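Local atomic coordinates of protein-tyrosine-phosphatase (PDB entry 7DHE), a protein that probably hydrolyses phosphotyrosine in proteins, releasing phosphate. Residues I16-T21 against V88-H93. Sequence-based numbering, arbitrary orientation.
Sequences ICRSPT and VMEKGH. With B85 (benzylphosphonic acid), chain E.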
ATOM      1  N   ILE A  16       4.079  -1.758   6.957  1.00 65.44           N
ATOM      2  CA  ILE A  16       3.469  -1.771   8.287  1.00 64.50           C
ATOM      3  C   ILE A  16       2.474  -0.610   8.462  1.00 64.21           C
ATOM      4  O   ILE A  16       1.615  -0.676   9.340  1.00 63.36           O
ATOM      5  CB  ILE A  16       4.530  -1.829   9.444  1.00 69.55           C
ATOM      6  CG1 ILE A  16       5.574  -0.664   9.313  1.00 70.28           C
ATOM      7  CG2 ILE A  16       5.205  -3.199   9.489  1.00 70.86           C
ATOM      8  CD1 ILE A  16       6.314  -0.356  10.480  1.00 72.74           C
ATOM      9  N   CYS A  17       2.610   0.456   7.668  1.00 60.12           N
ATOM     10  CA  CYS A  17       1.742   1.627   7.800  1.00 60.41           C
ATOM     11  C   CYS A  17       0.857   1.876   6.573  1.00 61.34           C
ATOM     12  O   CYS A  17      -0.318   1.500   6.551  1.00 59.65           O
ATOM     13  CB  CYS A  17       2.533   2.882   8.176  1.00 62.44           C
ATOM     14  SG  CYS A  17       3.187   2.869   9.847  1.00 68.42           S
ATOM     15  N   ARG A  18       1.415   2.542   5.581  1.00 58.43           N
ATOM     16  CA  ARG A  18       0.635   2.958   4.431  1.00 58.95           C
ATOM     17  C   ARG A  18       0.129   1.808   3.573  1.00 62.13           C
ATOM     18  O   ARG A  18      -1.070   1.752   3.285  1.00 61.34           O
ATOM     19  CB  ARG A  18       1.416   3.985   3.597  1.00 57.64           C
ATOM     20  CG  ARG A  18       1.733   5.298   4.354  1.00 55.66           C
ATOM     21  CD  ARG A  18       2.768   6.075   3.609  1.00 64.79           C
ATOM     22  NE  ARG A  18       4.038   5.390   3.670  1.00 66.31           N
ATOM     23  CZ  ARG A  18       5.118   5.767   3.011  1.00 82.63           C
ATOM     24  NH1 ARG A  18       5.093   6.844   2.246  1.00 64.59           N
ATOM     25  NH2 ARG A  18       6.239   5.072   3.117  1.00 80.77           N
ATOM     26  N   SER A  19       1.030   0.923   3.149  1.00 58.39           N
ATOM     27  CA  SER A  19       0.660  -0.145   2.236  1.00 58.47           C
ATOM     28  C   SER A  19      -0.357  -1.139   2.833  1.00 64.46           C
ATOM     29  O   SER A  19      -1.333  -1.447   2.130  1.00 66.39           O
ATOM     30  CB  SER A  19       1.882  -0.845   1.653  1.00 63.54           C
ATOM     31  OG  SER A  19       2.782  -1.350   2.620  1.00 74.64           O
ATOM     32  N   PRO A  20      -0.269  -1.603   4.105  1.00 58.22           N
ATOM     33  CA  PRO A  20      -1.366  -2.432   4.609  1.00 57.38           C
ATOM     34  C   PRO A  20      -2.702  -1.657   4.661  1.00 60.15           C
ATOM     35  O   PRO A  20      -3.765  -2.247   4.405  1.00 59.27           O
ATOM     36  CB  PRO A  20      -0.883  -2.863   5.986  1.00 59.80           C
ATOM     37  CG  PRO A  20       0.175  -1.949   6.338  1.00 65.00           C
ATOM     38  CD  PRO A  20       0.807  -1.476   5.107  1.00 60.07           C
ATOM     39  N   THR A  21      -2.663  -0.334   4.963  1.00 54.70           N
ATOM     40  CA  THR A  21      -3.874   0.460   5.033  1.00 53.01           C
ATOM     41  C   THR A  21      -4.495   0.527   3.654  1.00 59.57           C
ATOM     42  O   THR A  21      -5.705   0.260   3.506  1.00 61.12           O
ATOM     43  CB  THR A  21      -3.584   1.841   5.589  1.00 56.61           C
ATOM     44  OG1 THR A  21      -3.061   1.740   6.911  1.00 53.42           O
ATOM     45  CG2 THR A  21      -4.836   2.728   5.604  1.00 52.91           C
ATOM     46  N   VAL A  88       2.367   2.186  -5.879  1.00 58.82           N
ATOM     47  CA  VAL A  88       3.375   2.704  -4.936  1.00 58.94           C
ATOM     48  C   VAL A  88       2.840   3.926  -4.203  1.00 61.96           C
ATOM     49  O   VAL A  88       2.020   4.652  -4.748  1.00 61.35           O
ATOM     50  CB  VAL A  88       4.778   2.939  -5.571  1.00 65.48           C
ATOM     51  CG1 VAL A  88       5.340   1.651  -6.148  1.00 65.95           C
ATOM     52  CG2 VAL A  88       4.745   4.026  -6.646  1.00 67.69           C
ATOM     53  N   MET A  89       3.280   4.137  -2.960  1.00 58.93           N
ATOM     54  CA  MET A  89       2.785   5.231  -2.123  1.00 58.90           C
ATOM     55  C   MET A  89       3.443   6.539  -2.436  1.00 65.86           C
ATOM     56  O   MET A  89       2.819   7.578  -2.258  1.00 66.12           O
ATOM     57  CB  MET A  89       2.923   4.885  -0.634  1.00 60.82           C
ATOM     58  CG  MET A  89       1.893   3.896  -0.141  1.00 62.52           C
ATOM     59  SD  MET A  89       0.251   4.633  -0.159  1.00 67.45           S
ATOM     60  CE  MET A  89      -0.764   3.206   0.077  1.00 62.64           C
ATOM     61  N   GLU A  90       4.686   6.499  -2.923  1.00 66.09           N
ATOM     62  CA  GLU A  90       5.464   7.680  -3.323  1.00 69.74           C
ATOM     63  C   GLU A  90       6.083   7.471  -4.705  1.00 76.11           C
ATOM     64  O   GLU A  90       6.486   6.352  -5.046  1.00 74.09           O
ATOM     65  CB  GLU A  90       6.600   7.967  -2.322  1.00 72.60           C
ATOM     66  CG  GLU A  90       6.153   8.396  -0.936  1.00 80.50           C
ATOM     67  CD  GLU A  90       7.299   8.664   0.016  1.00 93.02           C
ATOM     68  OE1 GLU A  90       8.351   9.170  -0.433  1.00109.71           O
ATOM     69  OE2 GLU A  90       7.151   8.367   1.220  1.00 73.71           O
ATOM     70  N   LYS A  91       6.208   8.568  -5.475  1.00 75.75           N
ATOM     71  CA  LYS A  91       6.838   8.577  -6.798  1.00 78.46           C
ATOM     72  C   LYS A  91       8.280   8.060  -6.705  1.00 84.75           C
ATOM     73  O   LYS A  91       8.731   7.344  -7.606  1.00 84.17           O
ATOM     74  CB  LYS A  91       6.820   9.991  -7.400  1.00 84.58           C
ATOM     75  CG  LYS A  91       5.431  10.471  -7.834  1.00102.14           C
ATOM     76  CD  LYS A  91       5.411  11.924  -8.354  1.00117.85           C
ATOM     77  CE  LYS A  91       5.326  13.009  -7.289  1.00133.65           C
ATOM     78  NZ  LYS A  91       4.021  13.011  -6.565  1.00140.69           N
ATOM     79  N   GLY A  92       8.970   8.407  -5.608  1.00 83.71           N
ATOM     80  CA  GLY A  92      10.334   7.973  -5.318  1.00 86.91           C
ATOM     81  C   GLY A  92      10.489   6.469  -5.200  1.00 92.06           C
ATOM     82  O   GLY A  92      11.576   5.936  -5.446  1.00 96.15           O
ATOM     83  N   HIS A  93       9.389   5.766  -4.835  1.00 84.31           N
ATOM     84  CA  HIS A  93       9.377   4.306  -4.691  1.00 81.32           C
ATOM     85  C   HIS A  93       9.567   3.578  -6.018  1.00 86.35           C
ATOM     86  O   HIS A  93       9.981   2.423  -6.024  1.00 85.86           O
ATOM     87  CB  HIS A  93       8.086   3.849  -4.008  1.00 77.28           C
ATOM     88  CG  HIS A  93       7.925   4.332  -2.588  1.00 78.92           C
ATOM     89  ND1 HIS A  93       6.704   4.259  -1.935  1.00 76.88           N
ATOM     90  CD2 HIS A  93       8.834   4.870  -1.739  1.00 82.14           C
ATOM     91  CE1 HIS A  93       6.909   4.761  -0.733  1.00 76.18           C
ATOM     92  NE2 HIS A  93       8.172   5.154  -0.572  1.00 79.49           N
TER
HETATM   93  C1  B85 E 201       8.205   1.395   7.970  1.00 84.92           C
HETATM   94  C2  B85 E 201       9.557   1.087   8.020  1.00 84.83           C
HETATM   95  C3  B85 E 201      10.500   2.027   7.660  1.00 85.78           C
HETATM   96  C4  B85 E 201      10.092   3.274   7.238  1.00 88.69           C
HETATM   97  C5  B85 E 201       8.738   3.578   7.167  1.00 89.51           C
HETATM   98  C6  B85 E 201       7.776   2.643   7.536  1.00 86.07           C
HETATM   99  C7  B85 E 201       6.304   2.965   7.431  1.00 82.06           C
HETATM  100  P8  B85 E 201       5.595   2.568   5.831  1.00 79.48           P
HETATM  101  O9  B85 E 201       4.249   3.318   5.689  1.00 75.67           O
HETATM  102  O10 B85 E 201       5.251   1.059   5.894  1.00 79.28           O
HETATM  103  O11 B85 E 201       6.579   2.863   4.735  1.00 74.20           O
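R18 joins the two segments, gripping a bound phosphonate while its far end meets E90. Along 16-21, the backbone N atoms of I16 and C17 both donate to O10 of benzylphosphonic acid, and the aliphatic end of I16 lies by the ligand's phenyl ring. R18 N, at a helix start whose dipole probably favours an anion, reaches O9. Bent at chi3 (-69°), the predicted catalytic R18 curls back so that NE bonds the same O9 and R18 NH2 bonds ligand O11 (2.8 Å), a two-pronged grip suiting arginine's planar, N-H-rich head. R18 NH1 is left for E90 OE2, a 2.8 Å salt bridge on the anti lone pair, nearly in the guanidinium plane, and for I120 O; together they should fix the group's rotation. M89, long and flexible, lays CB over one guanidinium face and brings CE to 3.5 Å from R18 O. H93 CE1 approaches R18 NH2 obliquely (3.9 Å), while E90 CB covers one face of the H93 ring. S19 bonds N15 through OG and lies beside the predicted nucleophile C12. T21 OG1, a hydroxyl well suited to the first helical turn, donates to O of the N-cap C17 (2.8 Å). The C12-to-R18 loop (C-X5-R) is the P-loop of low molecular weight tyrosine phosphatases.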